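Local atomic coordinates of collectin placenta 1 (Mus musculus, PDB entry 2OX9), a protein that serves as a scavenger receptor C-type lectin whose carbohydrate-recognition domain binds the leukocyte cell-surface glycan Lewis(x) with the help of calcium. Residues Q49-W63 against G113-I127. Numbering follows the deposited sequence.
Sequences QQWIKKHTVGRESHW and GQWNDFQCDEINNFI. With CA (calcium ion), chain J; GAL (beta-D-galactopyranose), chain E.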
loop_
_atom_site.group_PDB
_atom_site.type_symbol
_atom_site.label_atom_id
_atom_site.label_comp_id
_atom_site.label_asym_id
_atom_site.label_seq_id
_atom_site.Cartn_x
_atom_site.Cartn_y
_atom_site.Cartn_z
ATOM N N GLN A 49 -6.500 -6.305 -7.036
ATOM C CA GLN A 49 -5.368 -5.566 -7.596
ATOM C C GLN A 49 -5.772 -4.794 -8.846
ATOM O O GLN A 49 -5.398 -3.635 -9.017
ATOM C CB GLN A 49 -4.228 -6.534 -7.957
ATOM C CG GLN A 49 -3.105 -5.909 -8.769
ATOM C CD GLN A 49 -2.395 -4.795 -8.032
ATOM O OE1 GLN A 49 -2.027 -4.937 -6.863
ATOM N NE2 GLN A 49 -2.184 -3.679 -8.716
ATOM N N GLN A 50 -6.514 -5.458 -9.724
ATOM C CA GLN A 50 -6.970 -4.853 -10.965
ATOM C C GLN A 50 -7.911 -3.683 -10.703
ATOM O O GLN A 50 -7.807 -2.637 -11.351
ATOM C CB GLN A 50 -7.689 -5.887 -11.825
ATOM C CG GLN A 50 -6.945 -6.288 -13.097
ATOM C CD GLN A 50 -6.599 -5.099 -13.985
ATOM O OE1 GLN A 50 -7.467 -4.299 -14.348
ATOM N NE2 GLN A 50 -5.323 -4.978 -14.340
ATOM N N TRP A 51 -8.839 -3.875 -9.773
ATOM C CA TRP A 51 -9.805 -2.835 -9.424
ATOM C C TRP A 51 -9.053 -1.640 -8.836
ATOM O O TRP A 51 -9.384 -0.486 -9.111
ATOM C CB TRP A 51 -10.802 -3.372 -8.395
ATOM C CG TRP A 51 -11.900 -2.418 -8.055
ATOM C CD1 TRP A 51 -13.031 -2.175 -8.777
ATOM C CD2 TRP A 51 -11.953 -1.552 -6.921
ATOM N NE1 TRP A 51 -13.791 -1.208 -8.162
ATOM C CE2 TRP A 51 -13.149 -0.804 -7.021
ATOM C CE3 TRP A 51 -11.104 -1.331 -5.830
ATOM C CZ2 TRP A 51 -13.514 0.151 -6.073
ATOM C CZ3 TRP A 51 -11.470 -0.375 -4.883
ATOM C CH2 TRP A 51 -12.662 0.351 -5.012
ATOM N N ILE A 52 -8.038 -1.919 -8.022
ATOM C CA ILE A 52 -7.257 -0.847 -7.419
ATOM C C ILE A 52 -6.457 -0.107 -8.484
ATOM O O ILE A 52 -6.351 1.125 -8.449
ATOM C CB ILE A 52 -6.298 -1.391 -6.335
ATOM C CG1 ILE A 52 -7.091 -1.723 -5.072
ATOM C CG2 ILE A 52 -5.211 -0.362 -6.012
ATOM C CD1 ILE A 52 -6.245 -2.345 -3.964
ATOM N N LYS A 53 -5.916 -0.868 -9.436
ATOM C CA LYS A 53 -5.116 -0.307 -10.517
ATOM C C LYS A 53 -5.854 0.792 -11.286
ATOM O O LYS A 53 -5.288 1.841 -11.591
ATOM C CB LYS A 53 -4.704 -1.418 -11.493
ATOM C CG LYS A 53 -3.940 -0.919 -12.707
ATOM C CD LYS A 53 -3.922 -1.954 -13.809
ATOM C CE LYS A 53 -3.365 -1.371 -15.093
ATOM N NZ LYS A 53 -3.282 -2.397 -16.159
ATOM N N LYS A 54 -7.121 0.563 -11.592
ATOM C CA LYS A 54 -7.871 1.554 -12.354
ATOM C C LYS A 54 -8.218 2.827 -11.587
ATOM O O LYS A 54 -8.577 3.843 -12.191
ATOM C CB LYS A 54 -9.116 0.901 -12.948
ATOM C CG LYS A 54 -8.776 -0.020 -14.122
ATOM C CD LYS A 54 -9.812 -1.098 -14.298
ATOM C CE LYS A 54 -9.410 -2.087 -15.377
ATOM N NZ LYS A 54 -10.258 -3.320 -15.314
ATOM N N HIS A 55 -8.107 2.778 -10.264
ATOM C CA HIS A 55 -8.379 3.944 -9.432
ATOM C C HIS A 55 -7.106 4.695 -9.047
ATOM O O HIS A 55 -7.165 5.696 -8.327
ATOM C CB HIS A 55 -9.090 3.544 -8.143
ATOM C CG HIS A 55 -10.549 3.290 -8.315
ATOM N ND1 HIS A 55 -11.058 2.046 -8.611
ATOM C CD2 HIS A 55 -11.609 4.131 -8.268
ATOM C CE1 HIS A 55 -12.371 2.130 -8.738
ATOM N NE2 HIS A 55 -12.729 3.384 -8.534
ATOM N N THR A 56 -5.958 4.212 -9.507
ATOM C CA THR A 56 -4.710 4.856 -9.154
ATOM C C THR A 56 -3.799 5.220 -10.322
ATOM O O THR A 56 -2.618 5.465 -10.116
ATOM C CB THR A 56 -3.892 3.998 -8.130
ATOM O OG1 THR A 56 -3.729 2.661 -8.618
ATOM C CG2 THR A 56 -4.596 3.951 -6.792
ATOM N N VAL A 57 -4.327 5.264 -11.542
ATOM C CA VAL A 57 -3.472 5.649 -12.654
ATOM C C VAL A 57 -3.082 7.111 -12.423
ATOM O O VAL A 57 -3.884 7.916 -11.959
ATOM C CB VAL A 57 -4.176 5.442 -14.036
ATOM C CG1 VAL A 57 -5.672 5.338 -13.856
ATOM C CG2 VAL A 57 -3.825 6.573 -14.987
ATOM N N GLY A 58 -1.831 7.435 -12.706
ATOM C CA GLY A 58 -1.351 8.786 -12.495
ATOM C C GLY A 58 0.094 8.748 -12.032
ATOM O O GLY A 58 0.627 7.676 -11.735
ATOM N N ARG A 59 0.730 9.914 -11.957
ATOM C CA ARG A 59 2.130 9.987 -11.553
ATOM C C ARG A 59 2.408 9.668 -10.088
ATOM O O ARG A 59 3.490 9.192 -9.757
ATOM C CB ARG A 59 2.701 11.370 -11.882
ATOM C CG ARG A 59 1.789 12.509 -11.479
ATOM C CD ARG A 59 2.381 13.858 -11.853
ATOM N NE ARG A 59 1.354 14.898 -11.909
ATOM C CZ ARG A 59 1.610 16.202 -11.931
ATOM N NH1 ARG A 59 2.864 16.637 -11.898
ATOM N NH2 ARG A 59 0.610 17.075 -11.988
ATOM N N GLU A 60 1.455 9.934 -9.206
ATOM C CA GLU A 60 1.689 9.650 -7.794
ATOM C C GLU A 60 1.699 8.158 -7.486
ATOM O O GLU A 60 1.038 7.366 -8.165
ATOM C CB GLU A 60 0.648 10.355 -6.915
ATOM C CG GLU A 60 -0.793 10.199 -7.370
ATOM C CD GLU A 60 -1.177 11.194 -8.456
ATOM O OE1 GLU A 60 -1.153 12.413 -8.179
ATOM O OE2 GLU A 60 -1.499 10.760 -9.579
ATOM N N SER A 61 2.472 7.779 -6.472
ATOM C CA SER A 61 2.566 6.391 -6.034
ATOM C C SER A 61 1.640 6.249 -4.828
ATOM O O SER A 61 1.369 7.228 -4.137
ATOM C CB SER A 61 3.993 6.049 -5.614
ATOM O OG SER A 61 4.914 6.364 -6.641
ATOM N N HIS A 62 1.166 5.038 -4.573
ATOM C CA HIS A 62 0.254 4.813 -3.452
ATOM C C HIS A 62 0.744 3.771 -2.464
ATOM O O HIS A 62 0.940 2.615 -2.824
ATOM C CB HIS A 62 -1.122 4.367 -3.952
ATOM C CG HIS A 62 -1.922 5.453 -4.595
ATOM N ND1 HIS A 62 -1.722 5.852 -5.898
ATOM C CD2 HIS A 62 -2.918 6.232 -4.108
ATOM C CE1 HIS A 62 -2.560 6.832 -6.187
ATOM N NE2 HIS A 62 -3.295 7.082 -5.119
ATOM N N TRP A 63 0.923 4.184 -1.215
ATOM C CA TRP A 63 1.360 3.265 -0.164
ATOM C C TRP A 63 0.312 2.156 0.028
ATOM O O TRP A 63 -0.892 2.421 -0.050
ATOM C CB TRP A 63 1.466 4.003 1.172
ATOM C CG TRP A 63 2.611 4.948 1.341
ATOM C CD1 TRP A 63 2.538 6.236 1.798
ATOM C CD2 TRP A 63 4.012 4.651 1.202
ATOM N NE1 TRP A 63 3.804 6.753 1.962
ATOM C CE2 TRP A 63 4.725 5.806 1.605
ATOM C CE3 TRP A 63 4.729 3.523 0.785
ATOM C CZ2 TRP A 63 6.129 5.864 1.603
ATOM C CZ3 TRP A 63 6.127 3.577 0.784
ATOM C CH2 TRP A 63 6.809 4.742 1.190
ATOM N N GLY A 113 0.157 -0.160 -11.743
ATOM C CA GLY A 113 -0.237 -0.862 -10.536
ATOM C C GLY A 113 0.813 -1.796 -9.940
ATOM O O GLY A 113 0.588 -2.369 -8.874
ATOM N N GLN A 114 1.957 -1.958 -10.602
ATOM C CA GLN A 114 2.985 -2.854 -10.057
ATOM C C GLN A 114 3.515 -2.340 -8.722
ATOM O O GLN A 114 3.395 -1.156 -8.410
ATOM C CB GLN A 114 4.145 -3.017 -11.034
ATOM C CG GLN A 114 3.731 -3.361 -12.447
ATOM C CD GLN A 114 4.912 -3.788 -13.297
ATOM O OE1 GLN A 114 5.224 -4.975 -13.387
ATOM N NE2 GLN A 114 5.588 -2.818 -13.908
ATOM N N TRP A 115 4.111 -3.234 -7.938
ATOM C CA TRP A 115 4.631 -2.845 -6.632
ATOM C C TRP A 115 6.117 -2.546 -6.651
ATOM O O TRP A 115 6.888 -3.113 -7.430
ATOM C CB TRP A 115 4.369 -3.934 -5.590
ATOM C CG TRP A 115 2.935 -4.395 -5.482
ATOM C CD1 TRP A 115 1.852 -3.888 -6.141
ATOM C CD2 TRP A 115 2.444 -5.465 -4.668
ATOM N NE1 TRP A 115 0.720 -4.575 -5.790
ATOM C CE2 TRP A 115 1.054 -5.550 -4.885
ATOM C CE3 TRP A 115 3.048 -6.364 -3.774
ATOM C CZ2 TRP A 115 0.252 -6.498 -4.244
ATOM C CZ3 TRP A 115 2.253 -7.307 -3.137
ATOM C CH2 TRP A 115 0.866 -7.366 -3.376
ATOM N N ASN A 116 6.505 -1.634 -5.779
ATOM C CA ASN A 116 7.888 -1.242 -5.635
ATOM C C ASN A 116 8.147 -0.944 -4.170
ATOM O O ASN A 116 7.246 -0.502 -3.459
ATOM C CB ASN A 116 8.185 -0.001 -6.456
ATOM C CG ASN A 116 9.526 0.596 -6.116
ATOM O OD1 ASN A 116 10.541 -0.099 -6.132
ATOM N ND2 ASN A 116 9.542 1.886 -5.805
ATOM N N ASP A 117 9.370 -1.196 -3.715
ATOM C CA ASP A 117 9.716 -0.910 -2.336
ATOM C C ASP A 117 10.351 0.474 -2.292
ATOM O O ASP A 117 11.196 0.804 -3.130
ATOM C CB ASP A 117 10.662 -1.994 -1.782
ATOM C CG ASP A 117 11.905 -2.207 -2.646
ATOM O OD1 ASP A 117 11.851 -1.962 -3.868
ATOM O OD2 ASP A 117 12.940 -2.645 -2.095
ATOM N N PHE A 118 9.900 1.299 -1.349
ATOM C CA PHE A 118 10.423 2.658 -1.187
ATOM C C PHE A 118 11.008 2.808 0.217
ATOM O O PHE A 118 10.732 1.999 1.105
ATOM C CB PHE A 118 9.323 3.723 -1.281
ATOM C CG PHE A 118 8.525 3.708 -2.551
ATOM C CD1 PHE A 118 7.475 2.818 -2.718
ATOM C CD2 PHE A 118 8.769 4.654 -3.546
ATOM C CE1 PHE A 118 6.668 2.872 -3.855
ATOM C CE2 PHE A 118 7.971 4.715 -4.684
ATOM C CZ PHE A 118 6.918 3.822 -4.837
ATOM N N GLN A 119 11.786 3.868 0.412
ATOM C CA GLN A 119 12.348 4.169 1.718
ATOM C C GLN A 119 11.087 4.677 2.410
ATOM O O GLN A 119 10.300 5.397 1.803
ATOM C CB GLN A 119 13.398 5.274 1.594
ATOM C CG GLN A 119 14.432 5.300 2.711
ATOM C CD GLN A 119 15.597 6.225 2.389
ATOM O OE1 GLN A 119 16.245 6.086 1.347
ATOM N NE2 GLN A 119 15.865 7.178 3.279
ATOM N N CYS A 120 10.868 4.298 3.660
ATOM C CA CYS A 120 9.640 4.705 4.326
ATOM C C CYS A 120 9.423 6.196 4.560
ATOM O O CYS A 120 8.337 6.598 4.974
ATOM C CB CYS A 120 9.492 3.941 5.636
ATOM S SG CYS A 120 9.535 2.130 5.426
ATOM N N ASP A 121 10.431 7.015 4.282
ATOM C CA ASP A 121 10.297 8.458 4.474
ATOM C C ASP A 121 9.885 9.181 3.199
ATOM O O ASP A 121 9.846 10.411 3.164
ATOM C CB ASP A 121 11.604 9.063 5.004
ATOM C CG ASP A 121 12.779 8.847 4.065
ATOM O OD1 ASP A 121 12.716 9.299 2.900
ATOM O OD2 ASP A 121 13.775 8.228 4.499
ATOM N N GLU A 122 9.578 8.416 2.155
ATOM C CA GLU A 122 9.152 8.984 0.882
ATOM C C GLU A 122 7.707 9.457 1.006
ATOM O O GLU A 122 6.886 8.797 1.630
ATOM C CB GLU A 122 9.255 7.934 -0.229
ATOM C CG GLU A 122 8.916 8.471 -1.606
ATOM C CD GLU A 122 9.938 9.475 -2.106
ATOM O OE1 GLU A 122 11.011 9.039 -2.574
ATOM O OE2 GLU A 122 9.675 10.697 -2.017
ATOM N N ILE A 123 7.404 10.613 0.429
ATOM C CA ILE A 123 6.050 11.157 0.483
ATOM C C ILE A 123 5.235 10.604 -0.689
ATOM O O ILE A 123 5.511 10.922 -1.843
ATOM C CB ILE A 123 6.069 12.698 0.392
ATOM C CG1 ILE A 123 7.014 13.268 1.454
ATOM C CG2 ILE A 123 4.660 13.251 0.593
ATOM C CD1 ILE A 123 7.542 14.650 1.125
ATOM N N ASN A 124 4.241 9.775 -0.378
ATOM C CA ASN A 124 3.364 9.149 -1.378
ATOM C C ASN A 124 1.888 9.311 -1.018
ATOM O O ASN A 124 1.557 9.667 0.106
ATOM C CB ASN A 124 3.628 7.642 -1.444
ATOM C CG ASN A 124 4.863 7.292 -2.235
ATOM O OD1 ASN A 124 5.491 6.258 -2.003
ATOM N ND2 ASN A 124 5.205 8.136 -3.193
ATOM N N ASN A 125 1.006 9.055 -1.983
ATOM C CA ASN A 125 -0.425 9.078 -1.704
ATOM C C ASN A 125 -0.610 7.702 -1.072
ATOM O O ASN A 125 0.369 6.968 -0.890
ATOM C CB ASN A 125 -1.257 9.177 -2.988
ATOM C CG ASN A 125 -1.326 10.586 -3.528
ATOM O OD1 ASN A 125 -0.318 11.156 -3.924
ATOM N ND2 ASN A 125 -2.523 11.161 -3.536
ATOM N N PHE A 126 -1.840 7.336 -0.731
ATOM C CA PHE A 126 -2.049 6.041 -0.114
ATOM C C PHE A 126 -3.471 5.530 -0.283
ATOM O O PHE A 126 -4.340 6.226 -0.816
ATOM C CB PHE A 126 -1.682 6.116 1.382
ATOM C CG PHE A 126 -2.427 7.177 2.144
ATOM C CD1 PHE A 126 -3.660 6.904 2.729
ATOM C CD2 PHE A 126 -1.885 8.454 2.292
ATOM C CE1 PHE A 126 -4.340 7.891 3.456
ATOM C CE2 PHE A 126 -2.553 9.440 3.012
ATOM C CZ PHE A 126 -3.784 9.157 3.598
ATOM N N ILE A 127 -3.705 4.306 0.171
ATOM C CA ILE A 127 -5.029 3.709 0.050
ATOM C C ILE A 127 -5.446 3.057 1.363
ATOM O O ILE A 127 -4.716 2.229 1.896
ATOM C CB ILE A 127 -5.049 2.603 -1.033
ATOM C CG1 ILE A 127 -4.510 3.147 -2.360
ATOM C CG2 ILE A 127 -6.479 2.085 -1.213
ATOM C CD1 ILE A 127 -4.276 2.070 -3.384
HETATM CA CA CA J . 12.597 -0.282 -4.884
HETATM C C1 GAL E . 13.310 3.978 -8.216
HETATM C C2 GAL E . 12.458 3.326 -7.132
HETATM C C3 GAL E . 13.344 2.789 -6.005
HETATM C C4 GAL E . 14.454 1.892 -6.563
HETATM C C5 GAL E . 15.207 2.608 -7.695
HETATM C C6 GAL E . 16.226 1.709 -8.370
HETATM O O2 GAL E . 11.554 4.283 -6.604
HETATM O O3 GAL E . 12.545 2.039 -5.106
HETATM O O4 GAL E . 13.891 0.685 -7.046
HETATM O O5 GAL E . 14.279 3.042 -8.716
HETATM O O6 GAL E . 17.123 2.463 -9.174
HETATM O O HOH W 1 -3.061 13.357 -5.515
HETATM O O HOH W 2 3.857 9.494 -5.086
HETATM O O HOH W 3 7.118 8.193 -5.020
#
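H62 and W63 run parallel to N125 and F126, W63 N donating a nearly straight bond to N125 O (2.9 Å, 170°) and N125 N reaching S61 O, a strand pairing within the C-type lectin fold. The W63 indole lies across N124, whose CB sits over the five-membered ring, 3.6 Å from its centroid. The six-membered ring of W63 meets F118 obliquely, W63 CH2 lying 3.7 Å from F118 CB, while W63 NE1 hydrogen-bonds to E24 O. N124 OD1, buried without a polar partner, rests over the centre of one F118 ring face; N116 ND2 lies over the opposite face and donates to galactose O3. N116 and D117, with Q92, D94 and E104, bind the calcium that also holds this sugar, so F118 links the W63 packing to the glycan site through N116. On the other side of the sheet, the H62 imidazole is sandwiched between N125 CB and T56 CG2, and I127 CD1 extends to I52 CG2 (3.7 Å) on helix 46-54. From the same helix, Q49 makes a weak NE2 bond to G113 O; Q49 OE1 accepts W115 NE1 at 3.0 Å, OE1 lying in the indole plane, whereas NE1 stands above the Q49 amide plane.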